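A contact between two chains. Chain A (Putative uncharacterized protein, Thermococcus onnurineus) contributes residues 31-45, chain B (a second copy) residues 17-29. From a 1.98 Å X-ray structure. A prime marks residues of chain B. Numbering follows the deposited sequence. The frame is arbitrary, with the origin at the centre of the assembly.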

ATOM      1  N   GLN A  31      -2.747   1.972  -5.767  1.00 24.16           N
ATOM      2  CA  GLN A  31      -1.890   2.535  -4.732  1.00 24.58           C
ATOM      3  C   GLN A  31      -0.495   2.887  -5.230  1.00 25.44           C
ATOM      4  O   GLN A  31       0.019   3.973  -4.956  1.00 24.46           O
ATOM      5  CB  GLN A  31      -1.758   1.558  -3.567  1.00 26.23           C
ATOM      6  CG  GLN A  31      -0.823   2.057  -2.469  1.00 25.22           C
ATOM      7  CD  GLN A  31      -0.108   0.930  -1.761  1.00 24.38           C
ATOM      8  OE1 GLN A  31       0.341  -0.021  -2.395  1.00 23.76           O
ATOM      9  NE2 GLN A  31       0.024   1.042  -0.442  1.00 21.83           N
ATOM     10  N   GLU A  32       0.114   1.961  -5.958  1.00 25.36           N
ATOM     11  CA  GLU A  32       1.459   2.160  -6.472  1.00 26.40           C
ATOM     12  C   GLU A  32       1.517   3.171  -7.613  1.00 26.83           C
ATOM     13  O   GLU A  32       2.534   3.830  -7.812  1.00 26.27           O
ATOM     14  CB  GLU A  32       2.047   0.800  -6.868  1.00 28.11           C
ATOM     15  CG  GLU A  32       2.012  -0.167  -5.676  1.00 29.63           C
ATOM     16  CD  GLU A  32       2.512  -1.563  -5.991  1.00 33.00           C
ATOM     17  OE1 GLU A  32       2.693  -1.878  -7.188  1.00 29.17           O
ATOM     18  OE2 GLU A  32       2.713  -2.343  -5.025  1.00 34.51           O
ATOM     19  N   THR A  33       0.430   3.303  -8.364  1.00 27.20           N
ATOM     20  CA  THR A  33       0.405   4.297  -9.430  1.00 24.94           C
ATOM     21  C   THR A  33       0.486   5.656  -8.727  1.00 24.04           C
ATOM     22  O   THR A  33       1.179   6.562  -9.173  1.00 24.08           O
ATOM     23  CB  THR A  33      -0.911   4.226 -10.250  1.00 24.61           C
ATOM     24  OG1 THR A  33      -0.946   2.995 -10.993  1.00 25.14           O
ATOM     25  CG2 THR A  33      -1.013   5.408 -11.215  1.00 22.24           C
ATOM     26  N   ILE A  34      -0.224   5.780  -7.613  1.00 23.29           N
ATOM     27  CA  ILE A  34      -0.239   7.022  -6.851  1.00 23.14           C
ATOM     28  C   ILE A  34       1.124   7.316  -6.219  1.00 24.56           C
ATOM     29  O   ILE A  34       1.575   8.463  -6.223  1.00 26.47           O
ATOM     30  CB  ILE A  34      -1.331   6.976  -5.762  1.00 21.53           C
ATOM     31  CG1 ILE A  34      -2.709   6.916  -6.433  1.00 19.65           C
ATOM     32  CG2 ILE A  34      -1.224   8.198  -4.853  1.00 22.32           C
ATOM     33  CD1 ILE A  34      -3.878   6.757  -5.476  1.00 12.41           C
ATOM     34  N   ILE A  35       1.780   6.285  -5.688  1.00 24.66           N
ATOM     35  CA  ILE A  35       3.098   6.452  -5.070  1.00 24.81           C
ATOM     36  C   ILE A  35       4.105   6.870  -6.142  1.00 25.04           C
ATOM     37  O   ILE A  35       4.889   7.805  -5.955  1.00 23.71           O
ATOM     38  CB  ILE A  35       3.596   5.136  -4.416  1.00 25.25           C
ATOM     39  CG1 ILE A  35       2.647   4.719  -3.298  1.00 26.41           C
ATOM     40  CG2 ILE A  35       5.008   5.317  -3.858  1.00 24.57           C
ATOM     41  CD1 ILE A  35       2.903   3.307  -2.785  1.00 29.26           C
ATOM     42  N   ASP A  36       4.085   6.161  -7.263  1.00 24.74           N
ATOM     43  CA  ASP A  36       4.989   6.477  -8.357  1.00 25.25           C
ATOM     44  C   ASP A  36       4.804   7.924  -8.783  1.00 23.74           C
ATOM     45  O   ASP A  36       5.774   8.662  -8.939  1.00 24.71           O
ATOM     46  CB  ASP A  36       4.727   5.560  -9.560  1.00 27.25           C
ATOM     47  CG  ASP A  36       5.211   4.141  -9.329  1.00 29.58           C
ATOM     48  OD1 ASP A  36       5.893   3.909  -8.307  1.00 29.27           O
ATOM     49  OD2 ASP A  36       4.914   3.264 -10.171  1.00 29.60           O
ATOM     50  N   TYR A  37       3.551   8.330  -8.959  1.00 21.49           N
ATOM     51  CA  TYR A  37       3.266   9.686  -9.394  1.00 20.39           C
ATOM     52  C   TYR A  37       3.855  10.734  -8.463  1.00 19.16           C
ATOM     53  O   TYR A  37       4.447  11.701  -8.916  1.00 19.68           O
ATOM     54  CB  TYR A  37       1.766   9.922  -9.504  1.00 20.68           C
ATOM     55  CG  TYR A  37       1.435  11.059 -10.431  1.00 21.31           C
ATOM     56  CD1 TYR A  37       1.252  10.833 -11.795  1.00 23.58           C
ATOM     57  CD2 TYR A  37       1.331  12.364  -9.958  1.00 22.27           C
ATOM     58  CE1 TYR A  37       0.968  11.881 -12.666  1.00 25.93           C
ATOM     59  CE2 TYR A  37       1.053  13.420 -10.821  1.00 23.16           C
ATOM     60  CZ  TYR A  37       0.874  13.168 -12.173  1.00 26.06           C
ATOM     61  OH  TYR A  37       0.604  14.200 -13.041  1.00 31.05           O
ATOM     62  N   VAL A  38       3.684  10.549  -7.160  1.00 19.21           N
ATOM     63  CA  VAL A  38       4.213  11.510  -6.206  1.00 20.12           C
ATOM     64  C   VAL A  38       5.734  11.638  -6.291  1.00 21.05           C
ATOM     65  O   VAL A  38       6.256  12.751  -6.336  1.00 19.81           O
ATOM     66  CB  VAL A  38       3.816  11.149  -4.770  1.00 18.78           C
ATOM     67  CG1 VAL A  38       4.545  12.038  -3.790  1.00 18.32           C
ATOM     68  CG2 VAL A  38       2.309  11.319  -4.599  1.00 20.02           C
ATOM     69  N   PHE A  39       6.439  10.510  -6.336  1.00 20.56           N
ATOM     70  CA  PHE A  39       7.898  10.544  -6.404  1.00 22.61           C
ATOM     71  C   PHE A  39       8.467  10.916  -7.766  1.00 24.36           C
ATOM     72  O   PHE A  39       9.651  11.237  -7.879  1.00 25.92           O
ATOM     73  CB  PHE A  39       8.494   9.205  -5.951  1.00 21.32           C
ATOM     74  CG  PHE A  39       8.496   9.021  -4.461  1.00 23.05           C
ATOM     75  CD1 PHE A  39       7.557   8.205  -3.843  1.00 20.12           C
ATOM     76  CD2 PHE A  39       9.432   9.691  -3.668  1.00 22.84           C
ATOM     77  CE1 PHE A  39       7.545   8.052  -2.451  1.00 23.29           C
ATOM     78  CE2 PHE A  39       9.430   9.548  -2.276  1.00 23.01           C
ATOM     79  CZ  PHE A  39       8.482   8.725  -1.665  1.00 19.58           C
ATOM     80  N   ASP A  40       7.646  10.861  -8.808  1.00 24.67           N
ATOM     81  CA  ASP A  40       8.127  11.231 -10.130  1.00 24.68           C
ATOM     82  C   ASP A  40       7.935  12.723 -10.350  1.00 24.10           C
ATOM     83  O   ASP A  40       8.485  13.293 -11.293  1.00 27.24           O
ATOM     84  CB  ASP A  40       7.385  10.468 -11.235  1.00 28.05           C
ATOM     85  CG  ASP A  40       7.789   9.006 -11.316  1.00 27.89           C
ATOM     86  OD1 ASP A  40       8.971   8.685 -11.055  1.00 28.47           O
ATOM     87  OD2 ASP A  40       6.922   8.177 -11.660  1.00 29.33           O
ATOM     88  N   HIS A  41       7.166  13.362  -9.476  1.00 22.11           N
ATOM     89  CA  HIS A  41       6.904  14.785  -9.631  1.00 21.53           C
ATOM     90  C   HIS A  41       7.408  15.673  -8.501  1.00 21.10           C
ATOM     91  O   HIS A  41       7.280  16.901  -8.553  1.00 21.08           O
ATOM     92  CB  HIS A  41       5.405  15.013  -9.850  1.00 22.10           C
ATOM     93  CG  HIS A  41       4.877  14.361 -11.092  1.00 26.04           C
ATOM     94  ND1 HIS A  41       4.741  12.995 -11.215  1.00 24.69           N
ATOM     95  CD2 HIS A  41       4.500  14.885 -12.283  1.00 25.93           C
ATOM     96  CE1 HIS A  41       4.307  12.705 -12.428  1.00 26.74           C
ATOM     97  NE2 HIS A  41       4.152  13.834 -13.097  1.00 28.41           N
ATOM     98  N   LEU A  42       7.972  15.059  -7.472  1.00 19.84           N
ATOM     99  CA  LEU A  42       8.515  15.821  -6.355  1.00 20.47           C
ATOM    100  C   LEU A  42       9.892  15.276  -6.069  1.00 19.97           C
ATOM    101  O   LEU A  42      10.151  14.096  -6.281  1.00 21.51           O
ATOM    102  CB  LEU A  42       7.650  15.673  -5.097  1.00 17.52           C
ATOM    103  CG  LEU A  42       6.286  16.355  -5.021  1.00 15.26           C
ATOM    104  CD1 LEU A  42       5.656  16.026  -3.681  1.00 12.70           C
ATOM    105  CD2 LEU A  42       6.431  17.862  -5.175  1.00 15.58           C
ATOM    106  N   THR A  43      10.791  16.132  -5.615  1.00 21.59           N
ATOM    107  CA  THR A  43      12.122  15.650  -5.292  1.00 21.86           C
ATOM    108  C   THR A  43      11.985  14.886  -3.980  1.00 19.84           C
ATOM    109  O   THR A  43      11.011  15.072  -3.257  1.00 19.86           O
ATOM    110  CB  THR A  43      13.106  16.805  -5.107  1.00 21.98           C
ATOM    111  OG1 THR A  43      14.422  16.272  -4.915  1.00 31.85           O
ATOM    112  CG2 THR A  43      12.730  17.630  -3.908  1.00 18.64           C
ATOM    113  N   ARG A  44      12.953  14.034  -3.671  1.00 22.09           N
ATOM    114  CA  ARG A  44      12.909  13.250  -2.444  1.00 22.78           C
ATOM    115  C   ARG A  44      12.694  14.149  -1.235  1.00 21.27           C
ATOM    116  O   ARG A  44      11.841  13.879  -0.394  1.00 19.27           O
ATOM    117  CB  ARG A  44      14.215  12.474  -2.267  1.00 27.35           C
ATOM    118  CG  ARG A  44      14.619  11.644  -3.479  1.00 35.55           C
ATOM    119  CD  ARG A  44      13.924  10.284  -3.529  1.00 37.47           C
ATOM    120  NE  ARG A  44      14.783   9.210  -3.024  1.00 40.84           N
ATOM    121  CZ  ARG A  44      14.953   8.918  -1.738  1.00 43.53           C
ATOM    122  NH1 ARG A  44      14.321   9.619  -0.800  1.00 46.94           N
ATOM    123  NH2 ARG A  44      15.757   7.922  -1.384  1.00 42.32           N
ATOM    124  N   SER A  45      13.464  15.225  -1.158  1.00 18.80           N
ATOM    125  CA  SER A  45      13.379  16.143  -0.035  1.00 18.68           C
ATOM    126  C   SER A  45      12.027  16.833   0.097  1.00 19.12           C
ATOM    127  O   SER A  45      11.666  17.277   1.185  1.00 21.40           O
ATOM    128  CB  SER A  45      14.465  17.205  -0.148  1.00 18.92           C
ATOM    129  OG  SER A  45      14.135  18.123  -1.173  1.00 22.44           O
TER
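Chain B (17-29) ELSEEQLIEIGEL

Chain B approaches as a short extended lead-in, Glu17′ to Ser19′, followed by a helix from Glu20′ through Leu29′ that continues beyond the stretch. This helix runs nearly antiparallel to the helix of chain A that carries Gln31 to Phe39: the angle between their N-to-C directions is 159°, and the axes come no nearer than 11.2 Å. That separation leaves room for side chains between the backbones, and the register follows from the direction. The start of the chain B helix lies beside the later turns of the chain A helix, and Glu28′ lies back beside Glu32. Together the two stretches bury 532 Å².

Glu17′ hardly touches chain A itself, but Glu17′ OE1 lies 3.0 Å from water 1. The same water accepts from Leu18′ N at 2.7 Å and, weakly, from Arg44 NH2 at 3.1 Å, so it links the lead-in to chain A. Leu18′ has an extended backbone (phi/psi -137/147), and its carbonyl receives the one direct hydrogen bond across the stretches, from Arg44 NH2 to Leu18′ O at 2.8 Å. The acceptor lies near the guanidinium plane, where an N-H can point at it. Ser19′, also extended, turns its CA-to-CB bond away from chain A and caps the helix: Gln22′ N donates to Ser19′ OG over 3.3 Å.

Glu20′ opens the helix, with Glu20′ CA 7.4 Å from Phe39 CA. Its CA-to-CB bond points sideways, yet chi1 and chi2, both t (176° and -155°), carry the carboxylate to chain A. There Glu20′ OE1 stands 3.3 Å from Phe39 O and 2.8 Å from Asp40 OD1, both acceptors. The latter is a close approach of like charges, not a hydrogen bond in the model. Glu21′ and Gln22′ make no contact with chain A.

Leu23′ points toward chain A and serves two partners with one methyl. Leu23′ CD2 lies 3.5 Å from Arg44 CZ, over one face of the guanidinium, and 3.9 Å from Phe39 CE2. The arginine thus offers its edge to a carbonyl and a face to a leucine. Ile24′, the next residue, also points toward chain A; Ile24′ CA is 7.5 Å from Asp36 CA. Ile24′ CD1 packs 4.0 Å from Phe39 CB and lies 3.7 Å from Asp36 OD1, which Ile24′ CG2 approaches to 3.5 Å. Phe39 therefore meets two consecutive aliphatic residues, making the apolar centre of the contact.

Glu25′ and Ile26′ are out of reach. Gly27′ has no side chain, and an ideal CB there would find nothing of the chain A stretch within 5.5 Å. One turn on from Ile24′, Glu28′ reaches back to chain A: Glu28′ OE2 lies 3.4 Å from Glu32 CB, but also 3.7 Å from Glu32 OE1 and 4.0 Å from Asp36 OD1. Leu29′ points away. The rule to read here is a small apolar centre and an arginine anchored on a backbone carbonyl, with acidic side chains crowded along the same helix pair.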

ATOM      1  N   GLU B  17      20.898   4.912   2.178  1.00 37.87           N
ATOM      2  CA  GLU B  17      20.859   5.701   0.951  1.00 39.77           C
ATOM      3  C   GLU B  17      20.360   4.830  -0.188  1.00 38.80           C
ATOM      4  O   GLU B  17      20.964   3.807  -0.517  1.00 37.91           O
ATOM      5  CB  GLU B  17      22.247   6.250   0.613  1.00 43.41           C
ATOM      6  CG  GLU B  17      22.633   7.482   1.411  1.00 49.52           C
ATOM      7  CD  GLU B  17      21.694   8.652   1.163  1.00 52.89           C
ATOM      8  OE1 GLU B  17      20.502   8.556   1.532  1.00 54.79           O
ATOM      9  OE2 GLU B  17      22.149   9.667   0.593  1.00 55.18           O
ATOM     10  N   LEU B  18      19.255   5.254  -0.789  1.00 38.01           N
ATOM     11  CA  LEU B  18      18.628   4.528  -1.886  1.00 38.18           C
ATOM     12  C   LEU B  18      18.202   5.489  -2.989  1.00 38.48           C
ATOM     13  O   LEU B  18      17.827   6.632  -2.716  1.00 39.15           O
ATOM     14  CB  LEU B  18      17.377   3.795  -1.380  1.00 35.88           C
ATOM     15  CG  LEU B  18      17.395   2.448  -0.652  1.00 34.61           C
ATOM     16  CD1 LEU B  18      18.702   2.188   0.039  1.00 35.83           C
ATOM     17  CD2 LEU B  18      16.245   2.439   0.345  1.00 34.07           C
ATOM     18  N   SER B  19      18.256   5.022  -4.233  1.00 37.46           N
ATOM     19  CA  SER B  19      17.825   5.835  -5.360  1.00 37.93           C
ATOM     20  C   SER B  19      16.300   5.796  -5.316  1.00 38.38           C
ATOM     21  O   SER B  19      15.727   4.931  -4.650  1.00 36.18           O
ATOM     22  CB  SER B  19      18.316   5.223  -6.667  1.00 38.00           C
ATOM     23  OG  SER B  19      17.788   3.918  -6.820  1.00 37.65           O
ATOM     24  N   GLU B  20      15.640   6.716  -6.011  1.00 39.50           N
ATOM     25  CA  GLU B  20      14.179   6.724  -6.006  1.00 40.84           C
ATOM     26  C   GLU B  20      13.634   5.341  -6.362  1.00 40.41           C
ATOM     27  O   GLU B  20      12.750   4.811  -5.685  1.00 41.14           O
ATOM     28  CB  GLU B  20      13.622   7.736  -7.010  1.00 42.17           C
ATOM     29  CG  GLU B  20      12.099   7.681  -7.092  1.00 45.61           C
ATOM     30  CD  GLU B  20      11.549   8.177  -8.414  1.00 48.78           C
ATOM     31  OE1 GLU B  20      10.321   8.064  -8.625  1.00 48.91           O
ATOM     32  OE2 GLU B  20      12.341   8.676  -9.243  1.00 52.43           O
ATOM     33  N   GLU B  21      14.175   4.763  -7.427  1.00 40.30           N
ATOM     34  CA  GLU B  21      13.751   3.454  -7.905  1.00 39.30           C
ATOM     35  C   GLU B  21      13.894   2.366  -6.847  1.00 37.53           C
ATOM     36  O   GLU B  21      13.044   1.481  -6.741  1.00 36.18           O
ATOM     37  CB  GLU B  21      14.561   3.078  -9.143  1.00 41.00           C
ATOM     38  CG  GLU B  21      13.870   2.075 -10.059  1.00 45.46           C
ATOM     39  CD  GLU B  21      14.662   1.839 -11.328  1.00 48.72           C
ATOM     40  OE1 GLU B  21      15.243   2.823 -11.849  1.00 49.62           O
ATOM     41  OE2 GLU B  21      14.703   0.679 -11.810  1.00 50.53           O
ATOM     42  N   GLN B  22      14.973   2.429  -6.071  1.00 35.21           N
ATOM     43  CA  GLN B  22      15.217   1.449  -5.019  1.00 33.83           C
ATOM     44  C   GLN B  22      14.321   1.708  -3.808  1.00 32.67           C
ATOM     45  O   GLN B  22      13.958   0.780  -3.084  1.00 32.78           O
ATOM     46  CB  GLN B  22      16.688   1.487  -4.594  1.00 35.82           C
ATOM     47  CG  GLN B  22      17.659   0.787  -5.551  1.00 35.93           C
ATOM     48  CD  GLN B  22      19.116   1.107  -5.229  1.00 37.74           C
ATOM     49  OE1 GLN B  22      20.030   0.371  -5.615  1.00 38.55           O
ATOM     50  NE2 GLN B  22      19.336   2.214  -4.526  1.00 36.05           N
ATOM     51  N   LEU B  23      13.971   2.973  -3.589  1.00 29.67           N
ATOM     52  CA  LEU B  23      13.109   3.339  -2.469  1.00 28.70           C
ATOM     53  C   LEU B  23      11.724   2.751  -2.712  1.00 27.36           C
ATOM     54  O   LEU B  23      11.145   2.099  -1.841  1.00 25.86           O
ATOM     55  CB  LEU B  23      13.012   4.865  -2.337  1.00 26.11           C
ATOM     56  CG  LEU B  23      12.013   5.413  -1.308  1.00 27.10           C
ATOM     57  CD1 LEU B  23      12.311   4.823   0.068  1.00 27.84           C
ATOM     58  CD2 LEU B  23      12.091   6.943  -1.267  1.00 26.07           C
ATOM     59  N   ILE B  24      11.206   2.974  -3.910  1.00 26.95           N
ATOM     60  CA  ILE B  24       9.898   2.466  -4.274  1.00 29.61           C
ATOM     61  C   ILE B  24       9.905   0.937  -4.326  1.00 30.13           C
ATOM     62  O   ILE B  24       8.948   0.301  -3.896  1.00 29.11           O
ATOM     63  CB  ILE B  24       9.447   3.048  -5.633  1.00 30.66           C
ATOM     64  CG1 ILE B  24       9.291   4.569  -5.505  1.00 29.70           C
ATOM     65  CG2 ILE B  24       8.145   2.392  -6.076  1.00 31.41           C
ATOM     66  CD1 ILE B  24       8.945   5.272  -6.800  1.00 31.40           C
ATOM     67  N   GLU B  25      10.989   0.351  -4.836  1.00 29.61           N
ATOM     68  CA  GLU B  25      11.095  -1.105  -4.915  1.00 30.31           C
ATOM     69  C   GLU B  25      11.010  -1.748  -3.528  1.00 28.49           C
ATOM     70  O   GLU B  25      10.292  -2.733  -3.330  1.00 27.31           O
ATOM     71  CB  GLU B  25      12.418  -1.517  -5.574  1.00 32.30           C
ATOM     72  CG  GLU B  25      12.679  -3.019  -5.512  1.00 37.83           C
ATOM     73  CD  GLU B  25      13.989  -3.432  -6.157  1.00 42.05           C
ATOM     74  OE1 GLU B  25      14.290  -4.648  -6.168  1.00 44.84           O
ATOM     75  OE2 GLU B  25      14.720  -2.548  -6.658  1.00 45.75           O
ATOM     76  N   ILE B  26      11.761  -1.189  -2.582  1.00 26.03           N
ATOM     77  CA  ILE B  26      11.793  -1.676  -1.208  1.00 25.34           C
ATOM     78  C   ILE B  26      10.422  -1.543  -0.528  1.00 25.53           C
ATOM     79  O   ILE B  26       9.968  -2.464   0.161  1.00 24.14           O
ATOM     80  CB  ILE B  26      12.852  -0.911  -0.375  1.00 24.76           C
ATOM     81  CG1 ILE B  26      14.246  -1.458  -0.672  1.00 26.46           C
ATOM     82  CG2 ILE B  26      12.549  -1.027   1.102  1.00 25.21           C
ATOM     83  CD1 ILE B  26      14.416  -2.925  -0.320  1.00 26.82           C
ATOM     84  N   GLY B  27       9.775  -0.395  -0.714  1.00 23.91           N
ATOM     85  CA  GLY B  27       8.465  -0.195  -0.123  1.00 23.03           C
ATOM     86  C   GLY B  27       7.476  -1.226  -0.641  1.00 23.69           C
ATOM     87  O   GLY B  27       6.783  -1.878   0.138  1.00 23.72           O
ATOM     88  N   GLU B  28       7.417  -1.387  -1.960  1.00 23.04           N
ATOM     89  CA  GLU B  28       6.496  -2.342  -2.563  1.00 24.62           C
ATOM     90  C   GLU B  28       6.837  -3.779  -2.199  1.00 25.10           C
ATOM     91  O   GLU B  28       5.945  -4.608  -2.033  1.00 25.76           O
ATOM     92  CB  GLU B  28       6.472  -2.169  -4.089  1.00 26.76           C
ATOM     93  CG  GLU B  28       6.224  -0.721  -4.517  1.00 29.09           C
ATOM     94  CD  GLU B  28       6.056  -0.546  -6.013  1.00 30.15           C
ATOM     95  OE1 GLU B  28       6.569  -1.391  -6.780  1.00 33.95           O
ATOM     96  OE2 GLU B  28       5.425   0.455  -6.421  1.00 27.93           O
ATOM     97  N   LEU B  29       8.125  -4.078  -2.057  1.00 24.57           N
ATOM     98  CA  LEU B  29       8.537  -5.429  -1.697  1.00 23.68           C
ATOM     99  C   LEU B  29       8.010  -5.781  -0.312  1.00 23.42           C
ATOM    100  O   LEU B  29       7.409  -6.839  -0.106  1.00 24.13           O
ATOM    101  CB  LEU B  29      10.065  -5.544  -1.707  1.00 24.59           C
ATOM    102  CG  LEU B  29      10.633  -6.891  -1.256  1.00 25.15           C
ATOM    103  CD1 LEU B  29      10.128  -8.009  -2.175  1.00 25.60           C
ATOM    104  CD2 LEU B  29      12.147  -6.825  -1.284  1.00 27.68           C
TER
HETATM  105  O   HOH W   1      17.992   7.121   0.614  1.00 28.05           O